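Local coordinates for ssDNA binding RNA Polymerase cofactor (PDB 6QLC), which binds single-stranded DNA and serves as a cofactor of RNA polymerase, regulating transcription in an N4-related bacterial virus, at the interface of chains A and B. Coordinates in Å, arbitrary orientation; residue numbers count along the deposited sequence, not the author numbering. Chains: chain A/B, ssDNA binding RNA Polymerase cofactor.

The interface of chains A and B. Residues chain A 28-31, 76, 80, 83; chain B 89-91.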
loop_
_atom_site.group_PDB
_atom_site.type_symbol
_atom_site.label_atom_id
_atom_site.label_comp_id
_atom_site.label_asym_id
_atom_site.label_seq_id
_atom_site.Cartn_x
_atom_site.Cartn_y
_atom_site.Cartn_z
ATOM N N TYR A 28 -11.930 -1.527 3.126
ATOM C CA TYR A 28 -10.565 -1.016 3.134
ATOM C C TYR A 28 -9.621 -2.086 2.609
ATOM O O TYR A 28 -9.816 -3.282 2.841
ATOM C CB TYR A 28 -10.116 -0.581 4.559
ATOM C CG TYR A 28 -10.699 0.758 4.973
ATOM C CD1 TYR A 28 -12.078 0.931 5.078
ATOM C CD2 TYR A 28 -9.882 1.860 5.222
ATOM C CE1 TYR A 28 -12.636 2.155 5.425
ATOM C CE2 TYR A 28 -10.437 3.102 5.581
ATOM C CZ TYR A 28 -11.819 3.233 5.679
ATOM O OH TYR A 28 -12.402 4.435 6.027
ATOM N N LEU A 29 -8.590 -1.650 1.898
ATOM C CA LEU A 29 -7.497 -2.529 1.501
ATOM C C LEU A 29 -6.296 -2.215 2.374
ATOM O O LEU A 29 -5.726 -1.127 2.269
ATOM C CB LEU A 29 -7.137 -2.341 0.033
ATOM C CG LEU A 29 -6.223 -3.457 -0.438
ATOM C CD1 LEU A 29 -7.071 -4.633 -0.806
ATOM C CD2 LEU A 29 -5.390 -3.017 -1.607
ATOM N N ASN A 30 -5.894 -3.175 3.199
ATOM C CA ASN A 30 -4.841 -2.982 4.183
ATOM C C ASN A 30 -3.569 -3.701 3.777
ATOM O O ASN A 30 -3.594 -4.882 3.410
ATOM C CB ASN A 30 -5.310 -3.472 5.540
ATOM C CG ASN A 30 -6.481 -2.674 6.035
ATOM O OD1 ASN A 30 -6.344 -1.486 6.312
ATOM N ND2 ASN A 30 -7.652 -3.298 6.097
ATOM N N PHE A 31 -2.457 -2.996 3.885
ATOM C CA PHE A 31 -1.150 -3.539 3.560
ATOM C C PHE A 31 -0.419 -3.795 4.874
ATOM O O PHE A 31 -0.041 -2.846 5.566
ATOM C CB PHE A 31 -0.381 -2.562 2.677
ATOM C CG PHE A 31 -1.030 -2.318 1.346
ATOM C CD1 PHE A 31 -2.196 -1.575 1.252
ATOM C CD2 PHE A 31 -0.485 -2.857 0.197
ATOM C CE1 PHE A 31 -2.808 -1.359 0.032
ATOM C CE2 PHE A 31 -1.077 -2.644 -1.025
ATOM C CZ PHE A 31 -2.249 -1.893 -1.109
ATOM N N TYR A 76 -9.619 -16.402 -1.848
ATOM C CA TYR A 76 -9.298 -15.063 -1.376
ATOM C C TYR A 76 -7.801 -14.931 -1.091
ATOM O O TYR A 76 -7.125 -14.054 -1.647
ATOM C CB TYR A 76 -10.151 -14.758 -0.146
ATOM C CG TYR A 76 -9.702 -13.566 0.664
ATOM C CD1 TYR A 76 -10.077 -12.283 0.310
ATOM C CD2 TYR A 76 -8.915 -13.729 1.794
ATOM C CE1 TYR A 76 -9.678 -11.201 1.040
ATOM C CE2 TYR A 76 -8.504 -12.644 2.540
ATOM C CZ TYR A 76 -8.886 -11.384 2.157
ATOM O OH TYR A 76 -8.481 -10.298 2.898
ATOM N N CYS A 80 -5.226 -12.375 -2.949
ATOM C CA CYS A 80 -4.396 -11.419 -2.214
ATOM C C CYS A 80 -2.934 -11.592 -2.596
ATOM O O CYS A 80 -2.240 -10.626 -2.937
ATOM C CB CYS A 80 -4.577 -11.607 -0.711
ATOM S SG CYS A 80 -6.135 -10.955 -0.057
ATOM N N LEU A 83 -2.259 -10.258 -6.141
ATOM C CA LEU A 83 -2.080 -8.809 -6.076
ATOM C C LEU A 83 -0.649 -8.447 -5.692
ATOM O O LEU A 83 0.073 -7.804 -6.465
ATOM C CB LEU A 83 -3.061 -8.197 -5.076
ATOM C CG LEU A 83 -4.499 -7.925 -5.504
ATOM C CD1 LEU A 83 -5.186 -6.896 -4.612
ATOM C CD2 LEU A 83 -4.538 -7.488 -6.939
ATOM N N ILE B 89 -1.633 -8.507 2.026
ATOM C CA ILE B 89 -2.794 -7.680 1.724
ATOM C C ILE B 89 -4.026 -8.335 2.320
ATOM O O ILE B 89 -4.241 -9.539 2.151
ATOM C CB ILE B 89 -2.954 -7.460 0.216
ATOM C CG1 ILE B 89 -1.897 -6.448 -0.235
ATOM C CG2 ILE B 89 -4.340 -6.955 -0.087
ATOM C CD1 ILE B 89 -1.667 -6.426 -1.715
ATOM N N LYS B 90 -4.806 -7.547 3.050
ATOM C CA LYS B 90 -6.053 -7.987 3.653
ATOM C C LYS B 90 -7.141 -6.988 3.303
ATOM O O LYS B 90 -6.918 -5.776 3.346
ATOM C CB LYS B 90 -5.959 -8.089 5.177
ATOM C CG LYS B 90 -4.788 -8.925 5.715
ATOM C CD LYS B 90 -4.749 -8.857 7.248
ATOM C CE LYS B 90 -3.791 -9.896 7.842
ATOM N NZ LYS B 90 -3.515 -9.653 9.301
ATOM N N LEU B 91 -8.317 -7.502 2.971
ATOM C CA LEU B 91 -9.500 -6.672 2.768
ATOM C C LEU B 91 -10.279 -6.567 4.078
ATOM O O LEU B 91 -10.651 -7.588 4.662
ATOM C CB LEU B 91 -10.374 -7.276 1.675
ATOM C CG LEU B 91 -11.778 -6.724 1.487
ATOM C CD1 LEU B 91 -11.716 -5.357 0.837
ATOM C CD2 LEU B 91 -12.542 -7.694 0.633
#
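B:Ile89 meets A:Leu29, A:Phe31 and A:Leu83 with the two arms of its branched side chain. Its CG2 methyl touches the tip of A:Leu29, 3.7 Å from CD1. The longer arm, with CG1 anti to the carbonyl carbon (chi1 -75°), runs beside A:Phe31, the two side chains pointing the same way; CG1 lies 3.9 Å from the ring atom CD2. At the end of this arm CD1 also reaches A:Leu83, 4.0 Å from CB. A beta-branched isoleucine suits this place because its two arms let one residue pack at once against a strand and a helix of the other chain, and of the residues here it has the most surface buried by the partner, 85 Å². A:Leu29 and A:Phe31 supply the apolar surface it needs on the strand.

Along the helix the contacts become more polar. The thiol SG of A:Cys80 approaches the carbonyl O of B:Ile89 at 3.2 Å, a weak hydrogen bond at most, and sits over one face of the A:Tyr76 ring, toward its rim. A small, polarisable side chain fits between ring and strand. A:Tyr76, with CG anti to the backbone N (chi1 165°), extends from the helix toward the B strand. Its phenol OH accepts an almost straight hydrogen bond from B:Leu91 N, 2.8 Å long. Its ring carbon CE1 also packs against B:Leu91 CB, joining polar and apolar contact in one residue.

On the opposite edge of the B strand, A:Asn30 and B:Lys90 exchange a pair of backbone hydrogen bonds, A:Asn30 N to B:Lys90 O at 2.8 Å and B:Lys90 N to A:Asn30 O at 3.0 Å. Because A:Asn30 pairs through its backbone, it can carry a polar side chain, which points away from the apolar centre. The aliphatic stem of B:Lys90 is extended and leads its amine away from that centre, as suits a charged residue.

Strand 88-93 of chain B thus adds antiparallel to strand 27-34 of chain A, lying between that strand and helix 73-86 of A. Two-fold symmetry repeats this exchange, consistent with an intertwined dimer.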